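Local coordinates for protein tryptophan halogenase superfamily (Brevundimonas sp. BAL3, PDB 6FRL) that is a flavin-dependent halogenase that favours bromination over chlorination, probably attaching the halogen to an aromatic ring, at residues D249-V254 with G290-S295; V270-A275 with D410-C415; E233-G238 with A332-C337. All coordinates share one frame; numbering follows the deposited sequence.

From the N terminus, residues 233-238 come first, at the end of a helix beside the mixed, mostly parallel sheet that probably belongs to the FAD-binding fold, and contact 3 is made only when residues 332-337 return to them. Within that long excursion, contact 1 closes a shorter loop by pairing 249-254 with 290-295, two strands of the second, larger sheet. Contact 2 starts inside both loops, at 270-275, and closes beyond both, tying a hairpin of that sheet to helix 410-417, so it crosses contacts 1 and 3. Contacts 1 and 2 touch, with a probable hydrogen bond from Ser294 N to Ala275 O (3.0 Å). Contact 3 stands apart, its centre about 29 Å from that of contact 1.

Contact 1 (D249-V254 with G290-S295); sequences DAAYAV and GLVFSS
Phe293 lays one face of its ring against the methyl of Ala250 in a CH-pi contact, Ala250 CB standing 4.2 Å from the centroid of the Phe293 ring, while Phe293 CE1 comes to 3.7 Å from Tyr252 CD2, the two aromatic side chains crossing at a slant. The ring reaches the neighbouring strand because Phe293 CG sits between the backbone N and the carbonyl carbon (chi1 65°), which turns the ring across the strands. Tyr252 and Phe293 lie on the same side of the sheet, where helix 300-307 covers them both through Leu304 and Ala303.

Just beside this ring, where the strand pairing stops, Asp249 uses its carboxylate as a two-pronged acceptor. Ser295 N donates to Asp249 OD1 at 2.8 Å in a nearly straight bond (171°), and Ser295 OG donates to Asp249 OD2 at 3.0 Å. Both oxygens use the lone pair on the side of the other oxygen, so backbone and side chain of one serine together fix the rotation of the carboxylate.

From there toward Gly290 the strands run antiparallel: Phe293 N reaches Ala250 O at 3.1 Å, and Tyr252 and Leu291 exchange two backbone hydrogen bonds. At the Asp249 end of the pairing, Phe293 O takes Asp249 N at 3.1 Å and, weakly, Ala250 N. Two residues thus face one, which makes this a classic beta bulge where strand 250-257 begins, in the seven-stranded mixed sheet, the larger of two in the chain, consistent with the fold of flavin-dependent halogenases.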
ATOM      1  N   ASP B 249      -3.687  22.478  24.080  1.00 54.60           N
ATOM      2  CA  ASP B 249      -2.790  21.963  25.120  1.00 52.28           C
ATOM      3  C   ASP B 249      -3.503  21.556  26.436  1.00 50.88           C
ATOM      4  O   ASP B 249      -2.845  21.288  27.424  1.00 47.71           O
ATOM      5  CB  ASP B 249      -1.705  23.015  25.386  1.00 48.27           C
ATOM      6  CG  ASP B 249      -2.237  24.251  26.107  1.00 48.38           C
ATOM      7  OD1 ASP B 249      -3.402  24.641  25.915  1.00 45.46           O
ATOM      8  OD2 ASP B 249      -1.477  24.846  26.889  1.00 49.41           O
ATOM      9  N   ALA B 250      -4.835  21.474  26.433  1.00 49.56           N
ATOM     10  CA  ALA B 250      -5.585  21.091  27.625  1.00 48.28           C
ATOM     11  C   ALA B 250      -6.957  20.567  27.236  1.00 50.81           C
ATOM     12  O   ALA B 250      -7.411  20.781  26.095  1.00 54.05           O
ATOM     13  CB  ALA B 250      -5.751  22.285  28.537  1.00 46.47           C
ATOM     14  N   ALA B 251      -7.620  19.894  28.180  1.00 45.52           N
ATOM     15  CA  ALA B 251      -8.971  19.434  27.954  1.00 44.73           C
ATOM     16  C   ALA B 251      -9.770  19.217  29.243  1.00 45.49           C
ATOM     17  O   ALA B 251      -9.209  18.841  30.276  1.00 46.24           O
ATOM     18  CB  ALA B 251      -8.946  18.142  27.152  1.00 46.98           C
ATOM     19  N   TYR B 252     -11.083  19.435  29.150  1.00 42.46           N
ATOM     20  CA  TYR B 252     -12.024  19.088  30.195  1.00 43.94           C
ATOM     21  C   TYR B 252     -12.967  17.980  29.691  1.00 43.37           C
ATOM     22  O   TYR B 252     -13.451  18.036  28.564  1.00 41.47           O
ATOM     23  CB  TYR B 252     -12.851  20.309  30.581  1.00 46.23           C
ATOM     24  CG  TYR B 252     -12.211  21.231  31.605  1.00 48.16           C
ATOM     25  CD1 TYR B 252     -12.081  20.845  32.926  1.00 49.13           C
ATOM     26  CD2 TYR B 252     -11.802  22.518  31.256  1.00 49.49           C
ATOM     27  CE1 TYR B 252     -11.541  21.694  33.863  1.00 54.22           C
ATOM     28  CE2 TYR B 252     -11.262  23.380  32.186  1.00 50.96           C
ATOM     29  CZ  TYR B 252     -11.122  22.964  33.489  1.00 56.60           C
ATOM     30  OH  TYR B 252     -10.552  23.813  34.433  1.00 60.72           O
ATOM     31  N   ALA B 253     -13.230  16.974  30.521  1.00 42.30           N
ATOM     32  CA  ALA B 253     -14.206  15.933  30.175  1.00 40.50           C
ATOM     33  C   ALA B 253     -15.205  15.777  31.307  1.00 40.54           C
ATOM     34  O   ALA B 253     -14.852  15.961  32.486  1.00 44.77           O
ATOM     35  CB  ALA B 253     -13.516  14.606  29.907  1.00 40.15           C
ATOM     36  N   VAL B 254     -16.432  15.422  30.945  1.00 36.32           N
ATOM     37  CA  VAL B 254     -17.476  15.216  31.907  1.00 39.09           C
ATOM     38  C   VAL B 254     -18.537  14.286  31.297  1.00 42.66           C
ATOM     39  O   VAL B 254     -18.969  14.502  30.137  1.00 41.30           O
ATOM     40  CB  VAL B 254     -18.084  16.571  32.362  1.00 39.30           C
ATOM     41  CG1 VAL B 254     -18.697  17.336  31.197  1.00 38.03           C
ATOM     42  CG2 VAL B 254     -19.138  16.385  33.457  1.00 38.70           C
ATOM     43  N   GLY B 290     -16.753  16.773  26.247  1.00 36.83           N
ATOM     44  CA  GLY B 290     -15.514  17.482  26.558  1.00 36.74           C
ATOM     45  C   GLY B 290     -15.209  18.698  25.689  1.00 34.67           C
ATOM     46  O   GLY B 290     -15.841  18.923  24.673  1.00 29.82           O
ATOM     47  N   LEU B 291     -14.249  19.487  26.133  1.00 35.53           N
ATOM     48  CA  LEU B 291     -13.730  20.595  25.386  1.00 37.07           C
ATOM     49  C   LEU B 291     -12.218  20.446  25.364  1.00 37.69           C
ATOM     50  O   LEU B 291     -11.579  20.328  26.424  1.00 32.91           O
ATOM     51  CB  LEU B 291     -14.112  21.935  26.031  1.00 38.06           C
ATOM     52  CG  LEU B 291     -13.908  23.170  25.126  1.00 37.50           C
ATOM     53  CD1 LEU B 291     -15.187  23.474  24.353  1.00 37.78           C
ATOM     54  CD2 LEU B 291     -13.447  24.404  25.903  1.00 40.41           C
ATOM     55  N   VAL B 292     -11.664  20.436  24.150  1.00 40.73           N
ATOM     56  CA  VAL B 292     -10.212  20.553  23.910  1.00 44.63           C
ATOM     57  C   VAL B 292      -9.920  22.015  23.558  1.00 43.80           C
ATOM     58  O   VAL B 292     -10.638  22.580  22.745  1.00 40.53           O
ATOM     59  CB  VAL B 292      -9.789  19.658  22.715  1.00 45.73           C
ATOM     60  CG1 VAL B 292      -8.322  19.909  22.322  1.00 45.40           C
ATOM     61  CG2 VAL B 292     -10.063  18.191  23.041  1.00 48.13           C
ATOM     62  N   PHE B 293      -8.878  22.622  24.124  1.00 44.25           N
ATOM     63  CA  PHE B 293      -8.658  24.064  23.907  1.00 43.07           C
ATOM     64  C   PHE B 293      -7.229  24.538  24.196  1.00 43.25           C
ATOM     65  O   PHE B 293      -6.418  23.807  24.779  1.00 37.18           O
ATOM     66  CB  PHE B 293      -9.648  24.857  24.764  1.00 44.91           C
ATOM     67  CG  PHE B 293      -9.439  24.679  26.240  1.00 48.77           C
ATOM     68  CD1 PHE B 293      -9.972  23.581  26.907  1.00 51.54           C
ATOM     69  CD2 PHE B 293      -8.676  25.599  26.960  1.00 51.41           C
ATOM     70  CE1 PHE B 293      -9.755  23.414  28.264  1.00 55.33           C
ATOM     71  CE2 PHE B 293      -8.447  25.442  28.317  1.00 56.24           C
ATOM     72  CZ  PHE B 293      -8.996  24.352  28.975  1.00 58.28           C
ATOM     73  N   SER B 294      -6.944  25.781  23.782  1.00 50.42           N
ATOM     74  CA  SER B 294      -5.641  26.469  24.063  1.00 49.86           C
ATOM     75  C   SER B 294      -5.708  27.325  25.339  1.00 43.67           C
ATOM     76  O   SER B 294      -6.407  28.321  25.363  1.00 38.71           O
ATOM     77  CB  SER B 294      -5.231  27.361  22.881  1.00 46.59           C
ATOM     78  OG  SER B 294      -4.047  28.103  23.155  1.00 42.56           O
ATOM     79  N   SER B 295      -4.972  26.949  26.387  1.00 47.96           N
ATOM     80  CA  SER B 295      -4.984  27.717  27.659  1.00 49.15           C
ATOM     81  C   SER B 295      -4.416  29.137  27.466  1.00 49.98           C
ATOM     82  O   SER B 295      -4.854  30.072  28.127  1.00 49.97           O
ATOM     83  CB  SER B 295      -4.293  26.965  28.818  1.00 45.73           C
ATOM     84  OG  SER B 295      -2.904  26.844  28.633  1.00 45.15           O
TER

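Contact 2 (V270-A275 with D410-C415); sequences VTARSA and DFWRDC
Phe411 spreads one face of its ring over the backbone of Ala275. Ala275 C lies above the middle of the ring, and Ala275 CA makes a CH-pi contact 3.9 Å from the centroid of the Phe411 ring, 20° off its normal. The ring is carried there by a side chain with CG anti to the backbone N (chi1 175°). Its opposite face is met by Cys415 SG, one helical turn further on, so the ring is held between the turn at Ala275 and its own helix.

Trp412, the next residue, turns its indole toward the end of the strand. Trp412 NE1 donates to Arg273 O at 2.9 Å, with an N-H...O angle of 159°; the oxygen lies in the plane of the indole, and the nitrogen arrives nearly along the C=O axis. This bond satisfies the N-H of a buried ring. Here a helix of the mainly helical C-terminal part docks on the turn between strands 268-273 and 276-282, a beta hairpin at the heart of the larger sheet. Trp412 CZ2 also rests against Ala272 CB at 3.9 Å, and Trp93 packs edge-to-face with the indole.

The two aromatic residues support each other: Phe411 CD2 stands 3.5 Å above the plane of the Trp412 indole, over its centre. An alanine in place of Phe411 would probably leave the Ala275 backbone without its cover, open a gap beside the indole face and leave the indole less firmly held against Arg273 O. Ser274 O, 3.9 Å from Phe411 CB, is hydrogen-bonded to Thr409 OG1 just ahead of the helix.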
ATOM      1  N   VAL B 270     -18.652  16.899  16.791  1.00 34.34           N
ATOM      2  CA  VAL B 270     -17.465  17.722  17.057  1.00 36.64           C
ATOM      3  C   VAL B 270     -17.729  19.171  16.688  1.00 34.02           C
ATOM      4  O   VAL B 270     -17.764  19.498  15.526  1.00 30.93           O
ATOM      5  CB  VAL B 270     -16.212  17.195  16.339  1.00 38.43           C
ATOM      6  CG1 VAL B 270     -15.032  18.134  16.536  1.00 39.16           C
ATOM      7  CG2 VAL B 270     -15.842  15.819  16.880  1.00 39.15           C
ATOM      8  N   THR B 271     -17.913  20.014  17.710  1.00 34.25           N
ATOM      9  CA  THR B 271     -18.373  21.396  17.565  1.00 33.98           C
ATOM     10  C   THR B 271     -17.234  22.384  17.865  1.00 35.29           C
ATOM     11  O   THR B 271     -16.718  22.439  18.991  1.00 32.64           O
ATOM     12  CB  THR B 271     -19.564  21.689  18.504  1.00 34.04           C
ATOM     13  OG1 THR B 271     -20.633  20.784  18.218  1.00 32.59           O
ATOM     14  CG2 THR B 271     -20.074  23.138  18.333  1.00 33.06           C
ATOM     15  N   ALA B 272     -16.827  23.154  16.849  1.00 36.00           N
ATOM     16  CA  ALA B 272     -15.798  24.178  17.049  1.00 37.44           C
ATOM     17  C   ALA B 272     -16.327  25.310  17.937  1.00 40.59           C
ATOM     18  O   ALA B 272     -17.459  25.777  17.747  1.00 37.11           O
ATOM     19  CB  ALA B 272     -15.329  24.739  15.717  1.00 39.23           C
ATOM     20  N   ARG B 273     -15.494  25.742  18.887  1.00 45.72           N
ATOM     21  CA  ARG B 273     -15.804  26.879  19.780  1.00 45.33           C
ATOM     22  C   ARG B 273     -14.726  27.955  19.605  1.00 45.82           C
ATOM     23  O   ARG B 273     -13.983  27.915  18.621  1.00 44.50           O
ATOM     24  CB  ARG B 273     -15.949  26.403  21.254  1.00 44.80           C
ATOM     25  CG  ARG B 273     -16.954  25.283  21.505  1.00 44.67           C
ATOM     26  CD  ARG B 273     -18.373  25.712  21.241  1.00 45.65           C
ATOM     27  NE  ARG B 273     -19.335  24.732  21.756  1.00 49.70           N
ATOM     28  CZ  ARG B 273     -20.623  24.683  21.409  1.00 52.62           C
ATOM     29  NH1 ARG B 273     -21.156  25.565  20.552  1.00 59.73           N
ATOM     30  NH2 ARG B 273     -21.428  23.768  21.948  1.00 50.39           N
ATOM     31  N   SER B 274     -14.644  28.912  20.530  1.00 48.93           N
ATOM     32  CA  SER B 274     -13.772  30.101  20.378  1.00 46.85           C
ATOM     33  C   SER B 274     -12.287  29.804  20.311  1.00 42.37           C
ATOM     34  O   SER B 274     -11.560  30.542  19.644  1.00 39.52           O
ATOM     35  CB  SER B 274     -14.031  31.145  21.512  1.00 44.75           C
ATOM     36  OG  SER B 274     -13.394  30.807  22.732  1.00 41.80           O
ATOM     37  N   ALA B 275     -11.829  28.756  21.000  1.00 39.73           N
ATOM     38  CA  ALA B 275     -10.379  28.467  21.054  1.00 44.02           C
ATOM     39  C   ALA B 275     -10.055  26.994  21.207  1.00 45.30           C
ATOM     40  O   ALA B 275      -9.163  26.617  21.980  1.00 47.59           O
ATOM     41  CB  ALA B 275      -9.692  29.292  22.146  1.00 44.78           C
ATOM     42  N   ASP B 410      -8.540  35.111  17.205  1.00 57.10           N
ATOM     43  CA  ASP B 410      -7.141  35.000  16.801  1.00 62.51           C
ATOM     44  C   ASP B 410      -6.651  33.565  16.704  1.00 59.63           C
ATOM     45  O   ASP B 410      -5.780  33.259  15.866  1.00 59.32           O
ATOM     46  CB  ASP B 410      -6.214  35.778  17.768  1.00 71.74           C
ATOM     47  CG  ASP B 410      -6.228  37.298  17.533  1.00 71.75           C
ATOM     48  OD1 ASP B 410      -6.966  37.793  16.641  1.00 67.99           O
ATOM     49  OD2 ASP B 410      -5.484  37.982  18.266  1.00 69.65           O
ATOM     50  N   PHE B 411      -7.175  32.711  17.589  1.00 53.40           N
ATOM     51  CA  PHE B 411      -6.900  31.280  17.569  1.00 49.38           C
ATOM     52  C   PHE B 411      -7.034  30.708  16.145  1.00 48.78           C
ATOM     53  O   PHE B 411      -6.108  30.058  15.625  1.00 41.23           O
ATOM     54  CB  PHE B 411      -7.860  30.564  18.522  1.00 49.01           C
ATOM     55  CG  PHE B 411      -7.743  29.064  18.489  1.00 44.40           C
ATOM     56  CD1 PHE B 411      -6.703  28.431  19.138  1.00 45.83           C
ATOM     57  CD2 PHE B 411      -8.665  28.293  17.792  1.00 42.60           C
ATOM     58  CE1 PHE B 411      -6.582  27.054  19.092  1.00 49.80           C
ATOM     59  CE2 PHE B 411      -8.556  26.921  17.753  1.00 43.64           C
ATOM     60  CZ  PHE B 411      -7.515  26.300  18.400  1.00 45.81           C
ATOM     61  N   TRP B 412      -8.175  31.008  15.528  1.00 46.56           N
ATOM     62  CA  TRP B 412      -8.542  30.469  14.226  1.00 48.61           C
ATOM     63  C   TRP B 412      -7.785  31.085  13.031  1.00 47.96           C
ATOM     64  O   TRP B 412      -7.429  30.338  12.117  1.00 46.33           O
ATOM     65  CB  TRP B 412     -10.076  30.507  14.030  1.00 45.20           C
ATOM     66  CG  TRP B 412     -10.837  29.516  14.927  1.00 46.13           C
ATOM     67  CD1 TRP B 412     -11.712  29.822  15.937  1.00 50.44           C
ATOM     68  CD2 TRP B 412     -10.764  28.082  14.900  1.00 47.26           C
ATOM     69  NE1 TRP B 412     -12.191  28.677  16.531  1.00 49.76           N
ATOM     70  CE2 TRP B 412     -11.623  27.594  15.914  1.00 49.93           C
ATOM     71  CE3 TRP B 412     -10.053  27.161  14.124  1.00 46.13           C
ATOM     72  CZ2 TRP B 412     -11.795  26.236  16.152  1.00 49.40           C
ATOM     73  CZ3 TRP B 412     -10.220  25.819  14.355  1.00 44.13           C
ATOM     74  CH2 TRP B 412     -11.081  25.366  15.363  1.00 49.37           C
ATOM     75  N   ARG B 413      -7.527  32.397  13.027  1.00 52.17           N
ATOM     76  CA  ARG B 413      -6.628  33.009  12.004  1.00 56.38           C
ATOM     77  C   ARG B 413      -5.255  32.349  12.028  1.00 53.63           C
ATOM     78  O   ARG B 413      -4.693  32.001  10.978  1.00 50.52           O
ATOM     79  CB  ARG B 413      -6.414  34.514  12.216  1.00 67.50           C
ATOM     80  CG  ARG B 413      -7.632  35.392  11.981  1.00 81.00           C
ATOM     81  CD  ARG B 413      -7.332  36.848  12.355  1.00 92.36           C
ATOM     82  NE  ARG B 413      -8.562  37.647  12.461  1.00101.24           N
ATOM     83  CZ  ARG B 413      -9.309  37.826  13.566  1.00 99.35           C
ATOM     84  NH1 ARG B 413      -8.980  37.297  14.733  1.00 96.39           N
ATOM     85  NH2 ARG B 413     -10.408  38.567  13.515  1.00102.87           N
ATOM     86  N   ASP B 414      -4.713  32.197  13.234  1.00 50.98           N
ATOM     87  CA  ASP B 414      -3.394  31.619  13.402  1.00 55.75           C
ATOM     88  C   ASP B 414      -3.328  30.208  12.886  1.00 55.01           C
ATOM     89  O   ASP B 414      -2.361  29.848  12.222  1.00 60.94           O
ATOM     90  CB  ASP B 414      -2.960  31.635  14.874  1.00 64.87           C
ATOM     91  CG  ASP B 414      -2.619  33.032  15.381  1.00 64.92           C
ATOM     92  OD1 ASP B 414      -2.611  34.011  14.589  1.00 62.35           O
ATOM     93  OD2 ASP B 414      -2.358  33.122  16.594  1.00 65.79           O
ATOM     94  N   CYS B 415      -4.347  29.408  13.180  1.00 54.74           N
ATOM     95  CA  CYS B 415      -4.420  28.015  12.671  1.00 52.05           C
ATOM     96  C   CYS B 415      -4.342  27.997  11.139  1.00 50.21           C
ATOM     97  O   CYS B 415      -3.556  27.226  10.574  1.00 47.02           O
ATOM     98  CB  CYS B 415      -5.690  27.311  13.164  1.00 53.69           C
ATOM     99  SG  CYS B 415      -5.566  26.669  14.846  1.00 50.22           S
TER

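Contact 3 (E233-G238 with A332-C337); sequences EALGVG and AWAKNC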
ATOM      1  N   GLU B 233      10.931   6.166  32.215  1.00 36.45           N
ATOM      2  CA  GLU B 233      11.637   6.335  33.503  1.00 38.12           C
ATOM      3  C   GLU B 233      12.743   5.315  33.666  1.00 36.72           C
ATOM      4  O   GLU B 233      13.867   5.671  33.912  1.00 37.16           O
ATOM      5  CB  GLU B 233      10.689   6.264  34.707  1.00 41.12           C
ATOM      6  CG  GLU B 233       9.774   7.482  34.894  1.00 47.14           C
ATOM      7  CD  GLU B 233       8.795   7.334  36.090  1.00 57.36           C
ATOM      8  OE1 GLU B 233       8.678   6.240  36.713  1.00 64.06           O
ATOM      9  OE2 GLU B 233       8.111   8.327  36.420  1.00 57.49           O
ATOM     10  N   ALA B 234      12.432   4.047  33.490  1.00 36.33           N
ATOM     11  CA  ALA B 234      13.438   2.989  33.625  1.00 33.72           C
ATOM     12  C   ALA B 234      14.489   2.972  32.514  1.00 35.67           C
ATOM     13  O   ALA B 234      15.684   2.872  32.802  1.00 41.57           O
ATOM     14  CB  ALA B 234      12.752   1.621  33.709  1.00 34.83           C
ATOM     15  N   LEU B 235      14.038   3.021  31.248  1.00 36.36           N
ATOM     16  CA  LEU B 235      14.914   2.866  30.051  1.00 33.37           C
ATOM     17  C   LEU B 235      15.385   4.189  29.420  1.00 33.20           C
ATOM     18  O   LEU B 235      16.193   4.176  28.490  1.00 37.10           O
ATOM     19  CB  LEU B 235      14.215   2.019  28.988  1.00 29.68           C
ATOM     20  CG  LEU B 235      14.023   0.563  29.410  1.00 30.00           C
ATOM     21  CD1 LEU B 235      13.203  -0.191  28.382  1.00 30.02           C
ATOM     22  CD2 LEU B 235      15.350  -0.157  29.691  1.00 29.71           C
ATOM     23  N   GLY B 236      14.878   5.312  29.903  1.00 31.22           N
ATOM     24  CA  GLY B 236      15.329   6.624  29.444  1.00 33.60           C
ATOM     25  C   GLY B 236      14.989   7.053  28.026  1.00 35.76           C
ATOM     26  O   GLY B 236      15.629   7.969  27.505  1.00 39.47           O
ATOM     27  N   VAL B 237      14.005   6.417  27.388  1.00 32.66           N
ATOM     28  CA  VAL B 237      13.587   6.824  26.040  1.00 32.42           C
ATOM     29  C   VAL B 237      12.905   8.211  26.059  1.00 31.16           C
ATOM     30  O   VAL B 237      12.011   8.477  26.874  1.00 33.75           O
ATOM     31  CB  VAL B 237      12.673   5.761  25.366  1.00 33.60           C
ATOM     32  CG1 VAL B 237      12.149   6.264  24.026  1.00 33.47           C
ATOM     33  CG2 VAL B 237      13.445   4.476  25.151  1.00 33.57           C
ATOM     34  N   GLY B 238      13.320   9.077  25.140  1.00 31.03           N
ATOM     35  CA  GLY B 238      12.813  10.465  25.071  1.00 32.23           C
ATOM     36  C   GLY B 238      11.486  10.679  24.349  1.00 31.21           C
ATOM     37  O   GLY B 238      10.876   9.746  23.851  1.00 30.23           O
ATOM     38  N   ALA B 332       9.280   3.475  20.196  1.00 24.42           N
ATOM     39  CA  ALA B 332       8.212   2.852  20.962  1.00 25.84           C
ATOM     40  C   ALA B 332       8.656   1.529  21.582  1.00 25.07           C
ATOM     41  O   ALA B 332       8.048   1.078  22.559  1.00 25.05           O
ATOM     42  CB  ALA B 332       6.944   2.656  20.111  1.00 25.59           C
ATOM     43  N   TRP B 333       9.692   0.929  21.001  1.00 24.40           N
ATOM     44  CA  TRP B 333      10.319  -0.307  21.479  1.00 27.32           C
ATOM     45  C   TRP B 333      11.819  -0.066  21.748  1.00 29.87           C
ATOM     46  O   TRP B 333      12.584   0.337  20.839  1.00 30.78           O
ATOM     47  CB  TRP B 333      10.167  -1.402  20.425  1.00 28.37           C
ATOM     48  CG  TRP B 333      10.580  -2.810  20.774  1.00 28.90           C
ATOM     49  CD1 TRP B 333      11.447  -3.224  21.747  1.00 29.99           C
ATOM     50  CD2 TRP B 333      10.183  -3.989  20.086  1.00 31.19           C
ATOM     51  NE1 TRP B 333      11.607  -4.580  21.719  1.00 29.51           N
ATOM     52  CE2 TRP B 333      10.841  -5.086  20.713  1.00 31.73           C
ATOM     53  CE3 TRP B 333       9.345  -4.229  18.999  1.00 31.69           C
ATOM     54  CZ2 TRP B 333      10.683  -6.400  20.283  1.00 33.56           C
ATOM     55  CZ3 TRP B 333       9.164  -5.535  18.569  1.00 37.16           C
ATOM     56  CH2 TRP B 333       9.834  -6.615  19.215  1.00 37.26           C
ATOM     57  N   ALA B 334      12.224  -0.301  23.000  1.00 29.55           N
ATOM     58  CA  ALA B 334      13.630  -0.262  23.389  1.00 32.15           C
ATOM     59  C   ALA B 334      13.957  -1.514  24.206  1.00 34.13           C
ATOM     60  O   ALA B 334      13.192  -1.912  25.067  1.00 35.00           O
ATOM     61  CB  ALA B 334      13.909   0.991  24.202  1.00 31.58           C
ATOM     62  N   LYS B 335      15.102  -2.113  23.935  1.00 37.43           N
ATOM     63  CA  LYS B 335      15.542  -3.327  24.615  1.00 39.89           C
ATOM     64  C   LYS B 335      14.455  -4.418  24.577  1.00 36.85           C
ATOM     65  O   LYS B 335      14.154  -4.918  23.493  1.00 37.93           O
ATOM     66  CB  LYS B 335      16.110  -2.994  26.001  1.00 42.86           C
ATOM     67  CG  LYS B 335      17.444  -2.246  25.898  1.00 44.12           C
ATOM     68  CD  LYS B 335      17.895  -1.593  27.184  1.00 46.83           C
ATOM     69  CE  LYS B 335      19.046  -0.610  26.944  1.00 51.43           C
ATOM     70  NZ  LYS B 335      20.237  -1.334  26.415  1.00 50.73           N
ATOM     71  N   ASN B 336      13.865  -4.767  25.720  1.00 35.19           N
ATOM     72  CA  ASN B 336      12.780  -5.764  25.780  1.00 30.70           C
ATOM     73  C   ASN B 336      11.495  -5.162  26.346  1.00 29.60           C
ATOM     74  O   ASN B 336      10.693  -5.849  27.001  1.00 27.31           O
ATOM     75  CB  ASN B 336      13.233  -6.998  26.593  1.00 29.83           C
ATOM     76  CG  ASN B 336      13.495  -6.697  28.055  1.00 29.22           C
ATOM     77  OD1 ASN B 336      13.884  -5.582  28.434  1.00 29.54           O
ATOM     78  ND2 ASN B 336      13.270  -7.698  28.897  1.00 28.30           N
ATOM     79  N   CYS B 337      11.298  -3.872  26.075  1.00 28.80           N
ATOM     80  CA  CYS B 337      10.077  -3.177  26.416  1.00 27.58           C
ATOM     81  C   CYS B 337       9.435  -2.613  25.158  1.00 26.56           C
ATOM     82  O   CYS B 337      10.084  -1.880  24.417  1.00 23.50           O
ATOM     83  CB  CYS B 337      10.389  -2.052  27.366  1.00 27.39           C
ATOM     84  SG  CYS B 337       8.917  -1.197  27.903  1.00 28.64           S
TER
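Ala334 O accepts the backbone N-H of Cys337 at 2.9 Å, and Leu235 CD1 packs against the same oxygen from across the contact at 3.7 Å. A second bond, from Ala334 N to Cys337 O at 3.0 Å, makes Ala334 and Cys337 the hydrogen-bonded pair that closes a beta hairpin with a two-residue turn. At its tip Lys335 takes the positive phi (52°) expected at the first corner of a type II' turn, which the loop resembles.

Against this hairpin Leu235 does most of the apolar work. Its CG is anti to the carbonyl carbon (chi1 -67°) and the chain is extended beyond, which sends the branched end to the hairpin. Leu235 CD1 meets Cys337 CB at 3.5 Å, whereas Leu235 CD2 lies against the aliphatic part of Lys335, 3.9 Å from Lys335 CD. The amino group of that lysine continues past the leucine to the backbone oxygen of Asp201.

Val237 adds a second point of contact, its CG2 resting 3.6 Å from Ala334 CB. Between the two hydrophobic residues the chain leaves helical geometry at Gly236, whose positive phi suits a glycine and turns the backbone so that Leu235 and Val237 both face the hairpin. Ile231, within the preceding helix, touches Val237 and Ala334 and extends the same apolar patch.

The contact therefore seats the end of helix 229-234 on a hairpin at the edge of a mixed sheet. With its mostly parallel strands and a glycine-rich turn after strand 13-17, that sheet is consistent with the Rossmann-type FAD-binding fold of flavin-dependent halogenases.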